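Local coordinates for major capsid protein (Faustovirus, PDB 5J7O) that forms, as a trimer of double jelly-roll subunits, the major building block of the capsid of this large dsDNA virus, at residues B[71-77]-B[393-399]; B[179-183]-B[222-228]; B[553-558]-B[572-577]. One frame throughout, in Å; residues are numbered along the deposited sequence.

Contact 1 (B[71-77]-B[393-399])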
loop_
_atom_site.group_PDB
_atom_site.type_symbol
_atom_site.label_atom_id
_atom_site.label_comp_id
_atom_site.label_asym_id
_atom_site.label_seq_id
_atom_site.Cartn_x
_atom_site.Cartn_y
_atom_site.Cartn_z
ATOM N N TYR B 71 31.769 -5.797 12.762
ATOM C CA TYR B 71 31.331 -6.940 11.978
ATOM C C TYR B 71 31.807 -6.815 10.538
ATOM O O TYR B 71 32.197 -5.741 10.074
ATOM C CB TYR B 71 29.800 -7.126 12.027
ATOM C CG TYR B 71 28.964 -5.989 11.475
ATOM C CD1 TYR B 71 28.722 -5.873 10.111
ATOM C CD2 TYR B 71 28.379 -5.057 12.323
ATOM C CE1 TYR B 71 27.947 -4.845 9.606
ATOM C CE2 TYR B 71 27.602 -4.028 11.829
ATOM C CZ TYR B 71 27.389 -3.927 10.471
ATOM O OH TYR B 71 26.615 -2.903 9.974
ATOM N N GLU B 72 31.780 -7.950 9.844
ATOM C CA GLU B 72 32.174 -8.038 8.447
ATOM C C GLU B 72 31.605 -9.325 7.872
ATOM O O GLU B 72 31.632 -10.369 8.529
ATOM C CB GLU B 72 33.698 -8.013 8.285
ATOM C CG GLU B 72 34.164 -8.169 6.846
ATOM C CD GLU B 72 35.657 -8.408 6.736
ATOM O OE1 GLU B 72 36.336 -8.445 7.784
ATOM O OE2 GLU B 72 36.151 -8.564 5.599
ATOM N N TYR B 73 31.093 -9.245 6.650
ATOM C CA TYR B 73 30.507 -10.399 5.991
ATOM C C TYR B 73 31.572 -11.202 5.256
ATOM O O TYR B 73 32.598 -10.670 4.824
ATOM C CB TYR B 73 29.410 -9.968 5.018
ATOM C CG TYR B 73 28.137 -9.542 5.708
ATOM C CD1 TYR B 73 27.098 -10.441 5.904
ATOM C CD2 TYR B 73 27.980 -8.245 6.177
ATOM C CE1 TYR B 73 25.934 -10.059 6.540
ATOM C CE2 TYR B 73 26.819 -7.854 6.815
ATOM C CZ TYR B 73 25.801 -8.764 6.995
ATOM O OH TYR B 73 24.643 -8.379 7.630
ATOM N N GLN B 74 31.314 -12.501 5.126
ATOM C CA GLN B 74 32.207 -13.423 4.441
ATOM C C GLN B 74 31.358 -14.434 3.690
ATOM O O GLN B 74 30.436 -15.016 4.266
ATOM C CB GLN B 74 33.137 -14.132 5.433
ATOM C CG GLN B 74 34.150 -15.064 4.791
ATOM C CD GLN B 74 35.040 -15.744 5.814
ATOM O OE1 GLN B 74 34.555 -16.342 6.775
ATOM N NE2 GLN B 74 36.350 -15.646 5.618
ATOM N N LYS B 75 31.658 -14.631 2.410
ATOM C CA LYS B 75 30.911 -15.557 1.572
ATOM C C LYS B 75 31.765 -16.777 1.256
ATOM O O LYS B 75 32.974 -16.663 1.031
ATOM C CB LYS B 75 30.437 -14.882 0.279
ATOM C CG LYS B 75 31.536 -14.393 -0.649
ATOM C CD LYS B 75 30.940 -13.598 -1.803
ATOM C CE LYS B 75 31.987 -13.218 -2.837
ATOM N NZ LYS B 75 32.364 -14.370 -3.700
ATOM N N THR B 76 31.129 -17.947 1.255
ATOM C CA THR B 76 31.824 -19.203 1.024
ATOM C C THR B 76 31.007 -20.067 0.073
ATOM O O THR B 76 29.798 -19.885 -0.085
ATOM C CB THR B 76 32.085 -19.958 2.336
ATOM O OG1 THR B 76 32.942 -21.079 2.083
ATOM C CG2 THR B 76 30.777 -20.453 2.939
ATOM N N ARG B 77 31.690 -21.011 -0.560
ATOM C CA ARG B 77 31.104 -21.917 -1.532
ATOM C C ARG B 77 30.764 -23.253 -0.889
ATOM O O ARG B 77 31.304 -23.603 0.165
ATOM C CB ARG B 77 32.070 -22.130 -2.703
ATOM C CG ARG B 77 32.362 -20.866 -3.486
ATOM C CD ARG B 77 32.940 -21.180 -4.853
ATOM N NE ARG B 77 33.141 -19.967 -5.641
ATOM C CZ ARG B 77 32.178 -19.344 -6.310
ATOM N NH1 ARG B 77 30.939 -19.818 -6.289
ATOM N NH2 ARG B 77 32.450 -18.245 -7.000
ATOM N N GLU B 393 26.200 -19.220 -3.000
ATOM C CA GLU B 393 27.186 -18.903 -1.978
ATOM C C GLU B 393 26.473 -18.480 -0.705
ATOM O O GLU B 393 25.445 -17.798 -0.758
ATOM C CB GLU B 393 28.136 -17.787 -2.438
ATOM C CG GLU B 393 29.218 -18.232 -3.408
ATOM C CD GLU B 393 30.064 -17.073 -3.904
ATOM O OE1 GLU B 393 29.496 -16.127 -4.489
ATOM O OE2 GLU B 393 31.296 -17.104 -3.701
ATOM N N LEU B 394 27.025 -18.882 0.436
ATOM C CA LEU B 394 26.481 -18.526 1.739
ATOM C C LEU B 394 27.231 -17.318 2.284
ATOM O O LEU B 394 28.459 -17.354 2.420
ATOM C CB LEU B 394 26.579 -19.696 2.717
ATOM C CG LEU B 394 26.236 -19.355 4.170
ATOM C CD1 LEU B 394 24.801 -18.862 4.291
ATOM C CD2 LEU B 394 26.479 -20.545 5.084
ATOM N N TYR B 395 26.495 -16.256 2.596
ATOM C CA TYR B 395 27.053 -15.052 3.194
ATOM C C TYR B 395 26.829 -15.100 4.700
ATOM O O TYR B 395 25.698 -15.292 5.156
ATOM C CB TYR B 395 26.412 -13.795 2.602
ATOM C CG TYR B 395 26.820 -13.486 1.178
ATOM C CD1 TYR B 395 26.618 -14.406 0.158
ATOM C CD2 TYR B 395 27.389 -12.263 0.851
ATOM C CE1 TYR B 395 26.986 -14.124 -1.144
ATOM C CE2 TYR B 395 27.758 -11.971 -0.448
ATOM C CZ TYR B 395 27.553 -12.905 -1.441
ATOM O OH TYR B 395 27.919 -12.620 -2.737
ATOM N N ILE B 396 27.904 -14.931 5.465
ATOM C CA ILE B 396 27.861 -15.033 6.919
ATOM C C ILE B 396 28.428 -13.755 7.515
ATOM O O ILE B 396 29.555 -13.361 7.191
ATOM C CB ILE B 396 28.647 -16.254 7.431
ATOM C CG1 ILE B 396 28.209 -17.524 6.698
ATOM C CG2 ILE B 396 28.463 -16.413 8.934
ATOM C CD1 ILE B 396 29.119 -18.705 6.943
ATOM N N ASN B 397 27.656 -13.114 8.386
ATOM C CA ASN B 397 28.148 -11.966 9.133
ATOM C C ASN B 397 29.014 -12.452 10.287
ATOM O O ASN B 397 28.608 -13.335 11.049
ATOM C CB ASN B 397 26.985 -11.124 9.655
ATOM C CG ASN B 397 27.434 -9.784 10.203
ATOM O OD1 ASN B 397 28.579 -9.376 10.015
ATOM N ND2 ASN B 397 26.529 -9.087 10.879
ATOM N N ASN B 398 30.210 -11.883 10.412
ATOM C CA ASN B 398 31.169 -12.279 11.434
ATOM C C ASN B 398 31.433 -11.108 12.367
ATOM O O ASN B 398 31.809 -10.022 11.915
ATOM C CB ASN B 398 32.476 -12.763 10.802
ATOM C CG ASN B 398 32.356 -14.156 10.226
ATOM O OD1 ASN B 398 32.702 -15.141 10.879
ATOM N ND2 ASN B 398 31.855 -14.250 9.000
ATOM N N ILE B 399 31.246 -11.336 13.664
ATOM C CA ILE B 399 31.375 -10.300 14.682
ATOM C C ILE B 399 32.706 -10.476 15.402
ATOM O O ILE B 399 33.061 -11.590 15.804
ATOM C CB ILE B 399 30.199 -10.348 15.672
ATOM C CG1 ILE B 399 28.889 -10.022 14.951
ATOM C CG2 ILE B 399 30.430 -9.395 16.833
ATOM C CD1 ILE B 399 27.683 -9.978 15.862
HETATM O O HOH W 1 32.197 -17.229 7.676
HETATM O O HOH W 2 30.573 -15.056 -6.618
#
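Start with E393, which has more of its surface covered here than any other residue of the pair. Its CA-to-CB bond points sideways, but the m rotamer swings the carboxylate across to the other strand, where OE2 forms a salt bridge with K75 NZ at 2.9 Å. R77 adds a long salt bridge, NH2 to E393 OE2 at 3.7 Å, by charge alone: the oxygen lies over the guanidinium face, and no N-H points at it; R77 NH1 is hydrogen-bonded to N391. A water donates to the other carboxylate oxygen, E393 OE1, at 2.6 Å.

K75 works along its whole length. Before its amine reaches E393, K75 CB sits 3.7 Å from the Y395 ring centroid, almost on the ring normal, in a CH-pi contact, and K75 CD passes 3.3 Å from Y395 OH. The two residues face each other as a non-hydrogen-bonded pair in the antiparallel ladder that joins strands 69-76 and 389-401 within one sheet of the first jelly roll. The hydrogen-bonded pairs E72–N398, Q74–I396 and T76–L394 alternate with these, each closed by two backbone hydrogen bonds (E72 N to N398 O is 2.9 Å, for example).

N397 repeats the CH-pi theme two residues further on: its CB lies over the Y73 ring, 3.8 Å from the centroid. N397 ND2 and Y73 OH both hydrogen-bond to D102 of strand 99-109. Y73 OH also meets Y553 OH of the second subunit.

Contact 2 (B[179-183]-B[222-228])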
loop_
_atom_site.group_PDB
_atom_site.type_symbol
_atom_site.label_atom_id
_atom_site.label_comp_id
_atom_site.label_asym_id
_atom_site.label_seq_id
_atom_site.Cartn_x
_atom_site.Cartn_y
_atom_site.Cartn_z
ATOM N N GLU B 179 5.423 -17.933 -7.680
ATOM C CA GLU B 179 5.467 -16.821 -6.742
ATOM C C GLU B 179 6.377 -17.167 -5.573
ATOM O O GLU B 179 6.378 -18.298 -5.076
ATOM C CB GLU B 179 4.066 -16.471 -6.250
ATOM C CG GLU B 179 3.240 -15.713 -7.275
ATOM C CD GLU B 179 1.990 -15.102 -6.684
ATOM O OE1 GLU B 179 1.429 -15.694 -5.739
ATOM O OE2 GLU B 179 1.573 -14.024 -7.158
ATOM N N TYR B 180 7.168 -16.184 -5.156
ATOM C CA TYR B 180 8.160 -16.347 -4.101
ATOM C C TYR B 180 9.094 -17.528 -4.380
ATOM O O TYR B 180 9.158 -18.478 -3.594
ATOM C CB TYR B 180 7.480 -16.494 -2.748
ATOM C CG TYR B 180 6.569 -15.326 -2.454
ATOM C CD1 TYR B 180 7.091 -14.106 -2.055
ATOM C CD2 TYR B 180 5.192 -15.434 -2.604
ATOM C CE1 TYR B 180 6.272 -13.028 -1.795
ATOM C CE2 TYR B 180 4.363 -14.358 -2.346
ATOM C CZ TYR B 180 4.909 -13.157 -1.942
ATOM O OH TYR B 180 4.094 -12.081 -1.682
ATOM N N PRO B 181 9.840 -17.493 -5.493
ATOM C CA PRO B 181 10.695 -18.644 -5.828
ATOM C C PRO B 181 11.756 -18.918 -4.781
ATOM O O PRO B 181 12.089 -20.082 -4.533
ATOM C CB PRO B 181 11.318 -18.244 -7.175
ATOM C CG PRO B 181 10.531 -17.056 -7.656
ATOM C CD PRO B 181 10.021 -16.377 -6.432
ATOM N N GLY B 182 12.291 -17.871 -4.153
ATOM C CA GLY B 182 13.305 -18.081 -3.137
ATOM C C GLY B 182 12.774 -18.809 -1.922
ATOM O O GLY B 182 13.536 -19.440 -1.188
ATOM N N LEU B 183 11.461 -18.744 -1.697
ATOM C CA LEU B 183 10.889 -19.448 -0.557
ATOM C C LEU B 183 10.642 -20.916 -0.872
ATOM O O LEU B 183 10.849 -21.776 -0.010
ATOM C CB LEU B 183 9.594 -18.770 -0.114
ATOM C CG LEU B 183 9.736 -17.337 0.394
ATOM C CD1 LEU B 183 8.427 -16.846 0.984
ATOM C CD2 LEU B 183 10.860 -17.237 1.415
ATOM N N TRP B 222 12.253 -7.326 0.830
ATOM C CA TRP B 222 12.010 -8.750 1.047
ATOM C C TRP B 222 11.647 -9.451 -0.257
ATOM O O TRP B 222 12.185 -10.518 -0.573
ATOM C CB TRP B 222 10.907 -8.928 2.091
ATOM C CG TRP B 222 10.410 -10.336 2.262
ATOM C CD1 TRP B 222 9.211 -10.835 1.847
ATOM C CD2 TRP B 222 11.090 -11.417 2.911
ATOM N NE1 TRP B 222 9.104 -12.161 2.190
ATOM C CE2 TRP B 222 10.246 -12.543 2.844
ATOM C CE3 TRP B 222 12.334 -11.546 3.537
ATOM C CZ2 TRP B 222 10.604 -13.778 3.379
ATOM C CZ3 TRP B 222 12.687 -12.773 4.068
ATOM C CH2 TRP B 222 11.826 -13.872 3.987
ATOM N N LYS B 223 10.738 -8.857 -1.035
ATOM C CA LYS B 223 10.346 -9.454 -2.307
ATOM C C LYS B 223 11.529 -9.550 -3.263
ATOM O O LYS B 223 11.671 -10.543 -3.988
ATOM C CB LYS B 223 9.211 -8.651 -2.941
ATOM C CG LYS B 223 7.863 -8.843 -2.265
ATOM C CD LYS B 223 6.767 -8.089 -3.001
ATOM C CE LYS B 223 5.392 -8.459 -2.469
ATOM N NZ LYS B 223 4.308 -7.703 -3.157
ATOM N N ARG B 224 12.392 -8.532 -3.278
ATOM C CA ARG B 224 13.549 -8.568 -4.167
ATOM C C ARG B 224 14.567 -9.611 -3.725
ATOM O O ARG B 224 15.283 -10.169 -4.564
ATOM C CB ARG B 224 14.200 -7.186 -4.244
ATOM C CG ARG B 224 13.303 -6.107 -4.830
ATOM C CD ARG B 224 14.120 -5.010 -5.494
ATOM N NE ARG B 224 13.272 -3.998 -6.121
ATOM C CZ ARG B 224 13.264 -2.712 -5.785
ATOM N NH1 ARG B 224 14.070 -2.267 -4.831
ATOM N NH2 ARG B 224 12.457 -1.868 -6.411
ATOM N N LEU B 225 14.646 -9.891 -2.422
ATOM C CA LEU B 225 15.582 -10.900 -1.938
ATOM C C LEU B 225 15.197 -12.293 -2.418
ATOM O O LEU B 225 16.067 -13.101 -2.763
ATOM C CB LEU B 225 15.651 -10.868 -0.411
ATOM C CG LEU B 225 16.360 -9.680 0.239
ATOM C CD1 LEU B 225 16.214 -9.738 1.753
ATOM C CD2 LEU B 225 17.824 -9.648 -0.161
ATOM N N ILE B 226 13.897 -12.594 -2.455
ATOM C CA ILE B 226 13.418 -13.934 -2.767
ATOM C C ILE B 226 12.884 -14.037 -4.193
ATOM O O ILE B 226 12.241 -15.032 -4.536
ATOM C CB ILE B 226 12.359 -14.386 -1.752
ATOM C CG1 ILE B 226 11.194 -13.395 -1.726
ATOM C CG2 ILE B 226 12.977 -14.522 -0.369
ATOM C CD1 ILE B 226 10.209 -13.646 -0.610
ATOM N N GLY B 227 13.128 -13.029 -5.027
ATOM C CA GLY B 227 12.803 -13.131 -6.437
ATOM C C GLY B 227 11.354 -12.916 -6.804
ATOM O O GLY B 227 10.928 -13.366 -7.871
ATOM N N GLN B 228 10.578 -12.248 -5.956
ATOM C CA GLN B 228 9.203 -11.894 -6.285
ATOM C C GLN B 228 9.186 -10.530 -6.962
ATOM O O GLN B 228 9.825 -9.587 -6.486
ATOM C CB GLN B 228 8.329 -11.882 -5.030
ATOM C CG GLN B 228 6.904 -11.385 -5.255
ATOM C CD GLN B 228 6.047 -12.372 -6.026
ATOM O OE1 GLN B 228 6.426 -13.528 -6.220
ATOM N NE2 GLN B 228 4.880 -11.918 -6.469
#
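Two hydrogen bonds join these segments. G182 N donates to I226 O at 2.9 Å: an amide in the first turn of helix 181-185 has no carbonyl within its own helix, and I226 O supplies one. Just ahead of that turn, at the N-cap position, Y180 N donates to Q228 OE1 at 3.0 Å, and the same oxygen lies over one face of the Y180 ring.

Close backbone packing goes with the bonds. The CA atoms of G182 and I226 are 4.2 Å apart, and a CB on G182 would fall 2.8 Å from I226 CA, so glycine suits the site. G227 has positive phi, turning the chain as it leaves its helix, while Q228 N bonds back to K223 O at 2.8 Å.

The apolar part centres on I226. I226 CD1 lies 3.5 Å from Y180 CD1, at the edge of that ring, and 3.9 Å from L183 CG. L183 CD2 reaches W222 CZ2 at 4.0 Å.

Helix 203-212 covers L183 through A206 and N210, and N210 also accepts a hydrogen bond from W222 NE1. Helix 464-467 packs on E179, and strand 293-298 backs W222 and L225.

Contact 3 (B[553-558]-B[572-577])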
loop_
_atom_site.group_PDB
_atom_site.type_symbol
_atom_site.label_atom_id
_atom_site.label_comp_id
_atom_site.label_asym_id
_atom_site.label_seq_id
_atom_site.Cartn_x
_atom_site.Cartn_y
_atom_site.Cartn_z
ATOM N N TYR B 553 -1.484 -8.539 19.307
ATOM C CA TYR B 553 -0.181 -8.870 19.860
ATOM C C TYR B 553 0.948 -8.528 18.894
ATOM O O TYR B 553 0.739 -8.313 17.698
ATOM C CB TYR B 553 -0.106 -10.359 20.208
ATOM C CG TYR B 553 -1.023 -10.797 21.326
ATOM C CD1 TYR B 553 -2.326 -11.199 21.065
ATOM C CD2 TYR B 553 -0.580 -10.823 22.641
ATOM C CE1 TYR B 553 -3.163 -11.606 22.085
ATOM C CE2 TYR B 553 -1.410 -11.229 23.667
ATOM C CZ TYR B 553 -2.700 -11.619 23.384
ATOM O OH TYR B 553 -3.531 -12.025 24.403
ATOM N N GLY B 554 2.164 -8.480 19.442
ATOM C CA GLY B 554 3.374 -8.482 18.650
ATOM C C GLY B 554 3.844 -7.140 18.132
ATOM O O GLY B 554 5.031 -7.007 17.810
ATOM N N SER B 555 2.962 -6.152 18.023
ATOM C CA SER B 555 3.320 -4.805 17.539
ATOM C C SER B 555 3.883 -4.950 16.121
ATOM O O SER B 555 3.357 -5.745 15.327
ATOM C CB SER B 555 4.246 -4.131 18.535
ATOM O OG SER B 555 4.826 -2.963 17.982
ATOM N N PHE B 556 4.947 -4.221 15.775
ATOM C CA PHE B 556 5.504 -4.268 14.427
ATOM C C PHE B 556 6.178 -5.598 14.105
ATOM O O PHE B 556 6.572 -5.806 12.952
ATOM C CB PHE B 556 6.503 -3.123 14.228
ATOM C CG PHE B 556 7.602 -3.085 15.255
ATOM C CD1 PHE B 556 8.737 -3.865 15.102
ATOM C CD2 PHE B 556 7.505 -2.262 16.366
ATOM C CE1 PHE B 556 9.749 -3.833 16.042
ATOM C CE2 PHE B 556 8.515 -2.225 17.308
ATOM C CZ PHE B 556 9.638 -3.012 17.145
ATOM N N ASN B 557 6.323 -6.493 15.084
ATOM C CA ASN B 557 6.949 -7.784 14.834
ATOM C C ASN B 557 5.974 -8.816 14.292
ATOM O O ASN B 557 6.411 -9.840 13.754
ATOM C CB ASN B 557 7.591 -8.318 16.115
ATOM C CG ASN B 557 8.897 -7.624 16.447
ATOM O OD1 ASN B 557 9.647 -7.227 15.555
ATOM N ND2 ASN B 557 9.177 -7.478 17.736
ATOM N N LEU B 558 4.672 -8.578 14.420
ATOM C CA LEU B 558 3.651 -9.504 13.944
ATOM C C LEU B 558 2.756 -8.762 12.960
ATOM O O LEU B 558 2.016 -7.851 13.347
ATOM C CB LEU B 558 2.843 -10.076 15.107
ATOM C CG LEU B 558 1.839 -11.171 14.749
ATOM C CD1 LEU B 558 2.478 -12.201 13.827
ATOM C CD2 LEU B 558 1.307 -11.837 16.008
ATOM N N CYS B 572 2.209 -16.480 24.240
ATOM C CA CYS B 572 3.061 -15.533 24.941
ATOM C C CYS B 572 2.508 -14.127 24.752
ATOM O O CYS B 572 1.682 -13.875 23.871
ATOM C CB CYS B 572 4.514 -15.599 24.447
ATOM S SG CYS B 572 4.740 -15.099 22.727
ATOM N N LEU B 573 2.976 -13.207 25.596
ATOM C CA LEU B 573 2.480 -11.838 25.540
ATOM C C LEU B 573 3.134 -11.029 24.429
ATOM O O LEU B 573 2.506 -10.112 23.888
ATOM C CB LEU B 573 2.697 -11.139 26.882
ATOM C CG LEU B 573 1.771 -11.546 28.028
ATOM C CD1 LEU B 573 2.120 -10.777 29.291
ATOM C CD2 LEU B 573 0.318 -11.320 27.642
ATOM N N TYR B 574 4.378 -11.340 24.073
ATOM C CA TYR B 574 5.139 -10.544 23.109
ATOM C C TYR B 574 5.845 -11.460 22.121
ATOM O O TYR B 574 7.069 -11.633 22.170
ATOM C CB TYR B 574 6.130 -9.632 23.834
ATOM C CG TYR B 574 5.464 -8.777 24.883
ATOM C CD1 TYR B 574 4.729 -7.656 24.523
ATOM C CD2 TYR B 574 5.549 -9.101 26.230
ATOM C CE1 TYR B 574 4.107 -6.876 25.474
ATOM C CE2 TYR B 574 4.931 -8.325 27.190
ATOM C CZ TYR B 574 4.211 -7.213 26.806
ATOM O OH TYR B 574 3.593 -6.435 27.757
ATOM N N PRO B 575 5.097 -12.058 21.196
ATOM C CA PRO B 575 5.737 -12.837 20.123
ATOM C C PRO B 575 6.621 -11.945 19.267
ATOM O O PRO B 575 6.176 -10.926 18.733
ATOM C CB PRO B 575 4.544 -13.394 19.334
ATOM C CG PRO B 575 3.421 -12.462 19.636
ATOM C CD PRO B 575 3.632 -12.019 21.050
ATOM N N GLY B 576 7.888 -12.330 19.152
ATOM C CA GLY B 576 8.879 -11.559 18.416
ATOM C C GLY B 576 9.982 -10.964 19.264
ATOM O O GLY B 576 10.956 -10.436 18.700
ATOM N N THR B 577 9.885 -11.011 20.589
ATOM C CA THR B 577 10.910 -10.488 21.476
ATOM C C THR B 577 11.730 -11.629 22.063
ATOM O O THR B 577 11.246 -12.753 22.213
ATOM C CB THR B 577 10.287 -9.662 22.602
ATOM O OG1 THR B 577 9.338 -10.465 23.314
ATOM C CG2 THR B 577 9.580 -8.440 22.033
HETATM O O HOH W 3 2.698 -7.751 22.036
#
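Y553, the first residue past helix 542-552, takes the m rotamer and points toward the other segment. Its ring edge meets the backbone there, CD2 lying 3.4 Å from L573 O, while CE2 comes within 4.3 Å of L573 CD2; L573 starts away from this side, but its m, t conformation brings the end back. Y553 OH goes on to Y73 OH of the third subunit.

P575 forms the apolar centre. Its CG, puckered endo, is 4.1 Å from Y553 CB and 4.2 Å from L558 CD2, the leucine being t, p. The proline is also the second residue of a type II beta turn, Y574 to T577, in the loop after strand 567-570 of the second jelly roll. G576 has the positive phi such a turn wants at its third position, and a CB there would collide with N557 CB at 2.7 Å. T577, with chi1 in p, places OG1 2.8 Å from Y574 O and donates to it.

N557, in m, brings ND2 near the turn, yet ND2 to G576 O is 3.6 Å, a contact rather than a hydrogen bond. A water links the backbones, accepting from G554 N at 2.7 Å and donating to L573 O at 3.0 Å.

Overall arrangement
Contact 2 comes between the two strands of contact 1 along the chain, and contact 3 follows both. None touches another: centres lie 21 Å apart for the first two, 24 Å for the last two and 29 Å for contacts 1 and 3. Contacts 1 and 2 are tied through strand 293-298, where F296 meets Y395 of the first and L225 of the second. Contact 3 belongs to the second jelly roll, beside strand 567-570. Across the trimer, Y71 and Y73 of contact 1 hydrogen-bond to C572 and Y553 in contact 3 of the second subunit, and R224 of contact 2 hydrogen-bonds to Q562 of that same subunit, so one subunit's first jelly roll meets its neighbour's second.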